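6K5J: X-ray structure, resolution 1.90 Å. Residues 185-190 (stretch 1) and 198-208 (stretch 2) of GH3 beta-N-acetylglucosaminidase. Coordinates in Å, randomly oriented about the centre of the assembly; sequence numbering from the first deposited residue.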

# COMPACT_ATOMS: atom_id res chain seq x y z
N PRO A 185 -6.60 -10.93 9.82
CA PRO A 185 -8.00 -10.89 9.38
C PRO A 185 -8.61 -9.49 9.25
O PRO A 185 -9.83 -9.37 9.18
N GLY A 186 -7.79 -8.44 9.22
CA GLY A 186 -8.34 -7.12 8.98
C GLY A 186 -7.78 -6.06 9.91
O GLY A 186 -8.05 -6.10 11.11
N HIS A 187 -7.03 -5.11 9.36
CA HIS A 187 -6.31 -4.08 10.10
C HIS A 187 -7.05 -2.74 10.11
O HIS A 187 -6.52 -1.77 10.66
N GLY A 188 -8.26 -2.67 9.54
CA GLY A 188 -8.90 -1.38 9.30
C GLY A 188 -9.43 -0.68 10.54
O GLY A 188 -9.59 0.55 10.53
N ASP A 189 -9.70 -1.42 11.61
CA ASP A 189 -10.30 -0.85 12.82
C ASP A 189 -9.26 -0.30 13.79
O ASP A 189 -9.63 0.47 14.69
N THR A 190 -7.97 -0.60 13.60
CA THR A 190 -6.97 -0.32 14.63
C THR A 190 -6.75 1.17 14.80
O THR A 190 -6.58 1.90 13.82
N LEU A 198 1.71 -3.14 19.41
CA LEU A 198 0.91 -4.35 19.21
C LEU A 198 -0.56 -3.98 19.33
O LEU A 198 -1.11 -3.96 20.45
N PRO A 199 -1.24 -3.68 18.23
CA PRO A 199 -2.63 -3.21 18.32
C PRO A 199 -3.58 -4.35 18.65
O PRO A 199 -3.28 -5.53 18.45
N THR A 200 -4.75 -3.96 19.15
CA THR A 200 -5.83 -4.88 19.46
C THR A 200 -7.09 -4.46 18.71
O THR A 200 -7.41 -3.27 18.66
N VAL A 201 -7.77 -5.44 18.12
CA VAL A 201 -9.13 -5.29 17.62
C VAL A 201 -10.00 -6.12 18.56
O VAL A 201 -10.00 -7.35 18.45
N PRO A 202 -10.71 -5.50 19.50
CA PRO A 202 -11.33 -6.27 20.59
C PRO A 202 -12.71 -6.84 20.30
O PRO A 202 -13.27 -7.51 21.17
N HIS A 203 -13.24 -6.62 19.11
CA HIS A 203 -14.66 -6.85 18.86
C HIS A 203 -15.01 -8.33 18.86
O HIS A 203 -14.17 -9.21 18.64
N ALA A 204 -16.30 -8.59 19.09
CA ALA A 204 -16.84 -9.94 19.13
C ALA A 204 -16.82 -10.56 17.74
O ALA A 204 -16.77 -9.89 16.71
N ARG A 205 -16.91 -11.89 17.73
CA ARG A 205 -16.84 -12.65 16.49
C ARG A 205 -17.93 -12.22 15.50
O ARG A 205 -17.68 -12.18 14.30
N GLU A 206 -19.13 -11.89 15.99
CA GLU A 206 -20.19 -11.46 15.06
C GLU A 206 -19.74 -10.25 14.25
O GLU A 206 -20.09 -10.12 13.08
N ARG A 207 -18.99 -9.35 14.87
CA ARG A 207 -18.56 -8.17 14.14
C ARG A 207 -17.47 -8.52 13.14
O ARG A 207 -17.50 -8.06 11.99
N LEU A 208 -16.52 -9.38 13.54
CA LEU A 208 -15.48 -9.81 12.61
C LEU A 208 -16.08 -10.55 11.41
O LEU A 208 -15.63 -10.38 10.28

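Packing between residues 185-190 and 198-208 of GH3 beta-N-acetylglucosaminidase, followed along the first stretch. The two segments bury 315 Å² between them, with Asp189 as the polar centre and a small aliphatic patch around Thr190. Pro185, preceded by a cis peptide bond, directs its CA-to-CB bond toward the second stretch, but its C-gamma endo ring makes no contact (Pro185 CG to Leu208 CD1, 5.9 Å). Gly186 has no side chain; its phi/psi of 135/114 would jam a CB against the carbonyl oxygen of Pro185, so the backbone itself calls for glycine here. Its own carbonyl faces the valine, with Gly186 O 4.3 Å from Val201 CG2. His187 opens a type I beta turn that ends at Thr190. Its CA-to-CB bond points away, yet with chi1 at -149°, between wells, and chi2 at -50° the end of the ring comes nearer, leaving His187 CE1 4.4 Å from Pro199 CG. The imidazole is held from within its own stretch: His187 ND1 donates to Thr190 OG1 at 2.8 Å, tying the two ends of the turn together through their side chains. Across the same turn, Thr190 N makes a weak 3.5 Å hydrogen bond to His187 O. Gly188 makes no contact with the second stretch. Asp189 points toward it in the t rotamer, chi2 81°, and receives two side-chain donors. Arg207 NH2 donates to Asp189 OD1 at 2.9 Å and 163°, a nearly straight hydrogen bond within a salt bridge; the aspartate oxygen lies near the guanidinium plane, where the N-H groups point. Arg207 starts sideways, and its chain, with chi1 at 144° and chi2 p, brings the charged end nearer. His203, m at chi1 and pointing toward the first stretch, donates from NE2 to Asp189 OD2 at 2.8 Å and 145°, again at the ring edge. Two waters extend this network. Water 1 donates to Asp189 OD1 (2.7 Å) and accepts from Arg207 NH1 (3.1 Å), bridging the salt-bridge partners a second time; water 2 lies 3.0 Å from Asp189 OD2 and 2.8 Å from Thr200 O. The carboxylate also meets carbon, with Asp189 OD2 4.0 Å from Val201 CG1. Thr190, chi1 p, projects sideways and turns its methyl to the aliphatic patch: Thr190 CG2 lies 3.7 Å from Val201 CG2 and 3.9 Å from Pro199 CB. Val201 is t and Pro199 C-gamma exo. The hydroxyl of Thr190 meanwhile serves His187, so this one side chain joins the nonpolar contact to the turn.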

# COMPACT_ATOMS: atom_id res chain seq x y z
CB PRO A 185 -8.73 -11.67 10.49
CG PRO A 185 -7.93 -11.38 11.72
CD PRO A 185 -6.48 -11.29 11.25
CB HIS A 187 -4.91 -3.91 9.47
CG HIS A 187 -3.83 -3.49 10.43
ND1 HIS A 187 -3.96 -2.41 11.29
CD2 HIS A 187 -2.57 -3.96 10.60
CE1 HIS A 187 -2.84 -2.27 11.98
NE2 HIS A 187 -1.98 -3.19 11.59
CB ASP A 189 -11.16 -1.94 13.51
CG ASP A 189 -11.91 -1.43 14.75
OD1 ASP A 189 -12.96 -0.80 14.59
OD2 ASP A 189 -11.45 -1.70 15.88
CB THR A 190 -5.63 -0.99 14.28
OG1 THR A 190 -5.16 -0.51 13.01
CG2 THR A 190 -5.76 -2.51 14.26
CB LEU A 198 1.30 -5.42 20.23
CG LEU A 198 0.65 -6.79 20.13
CD1 LEU A 198 0.89 -7.42 18.76
CD2 LEU A 198 1.20 -7.69 21.23
CB PRO A 199 -2.91 -2.64 16.92
CG PRO A 199 -1.55 -2.61 16.21
CD PRO A 199 -0.77 -3.72 16.84
CB THR A 200 -6.13 -4.91 20.97
OG1 THR A 200 -4.97 -5.34 21.68
CG2 THR A 200 -7.30 -5.87 21.27
CB VAL A 201 -9.25 -5.75 16.16
CG1 VAL A 201 -10.70 -5.66 15.68
CG2 VAL A 201 -8.35 -4.89 15.27
CB PRO A 202 -11.42 -5.21 21.71
CG PRO A 202 -11.65 -3.92 20.97
CD PRO A 202 -10.90 -4.05 19.65
CB HIS A 203 -15.05 -6.22 17.53
CG HIS A 203 -14.65 -4.79 17.42
ND1 HIS A 203 -15.19 -3.81 18.23
CD2 HIS A 203 -13.73 -4.18 16.64
CE1 HIS A 203 -14.63 -2.65 17.93
NE2 HIS A 203 -13.75 -2.84 16.97
CB ALA A 204 -18.27 -9.93 19.67
CB ARG A 205 -16.94 -14.13 16.83
CG ARG A 205 -16.69 -15.06 15.71
CD ARG A 205 -15.32 -14.86 15.07
NE ARG A 205 -15.38 -15.55 13.79
CZ ARG A 205 -14.98 -16.80 13.61
NH1 ARG A 205 -14.44 -17.48 14.62
NH2 ARG A 205 -15.11 -17.35 12.42
CB GLU A 206 -21.49 -11.15 15.81
CG GLU A 206 -21.47 -9.95 16.77
CD GLU A 206 -21.65 -8.58 16.09
OE1 GLU A 206 -21.15 -7.57 16.65
OE2 GLU A 206 -22.27 -8.50 15.00
CB ARG A 207 -18.12 -7.10 15.14
CG ARG A 207 -16.96 -6.26 14.69
CD ARG A 207 -17.30 -5.28 13.58
NE ARG A 207 -16.04 -4.64 13.24
CZ ARG A 207 -15.61 -3.52 13.81
NH1 ARG A 207 -16.37 -2.89 14.70
NH2 ARG A 207 -14.43 -3.02 13.47
CB LEU A 208 -14.45 -10.70 13.32
CG LEU A 208 -13.71 -10.08 14.51
CD1 LEU A 208 -12.73 -11.08 15.14
CD2 LEU A 208 -12.99 -8.79 14.10
O HOH W 1 -15.38 -0.14 15.63
O HOH W 2 -9.02 -1.30 17.57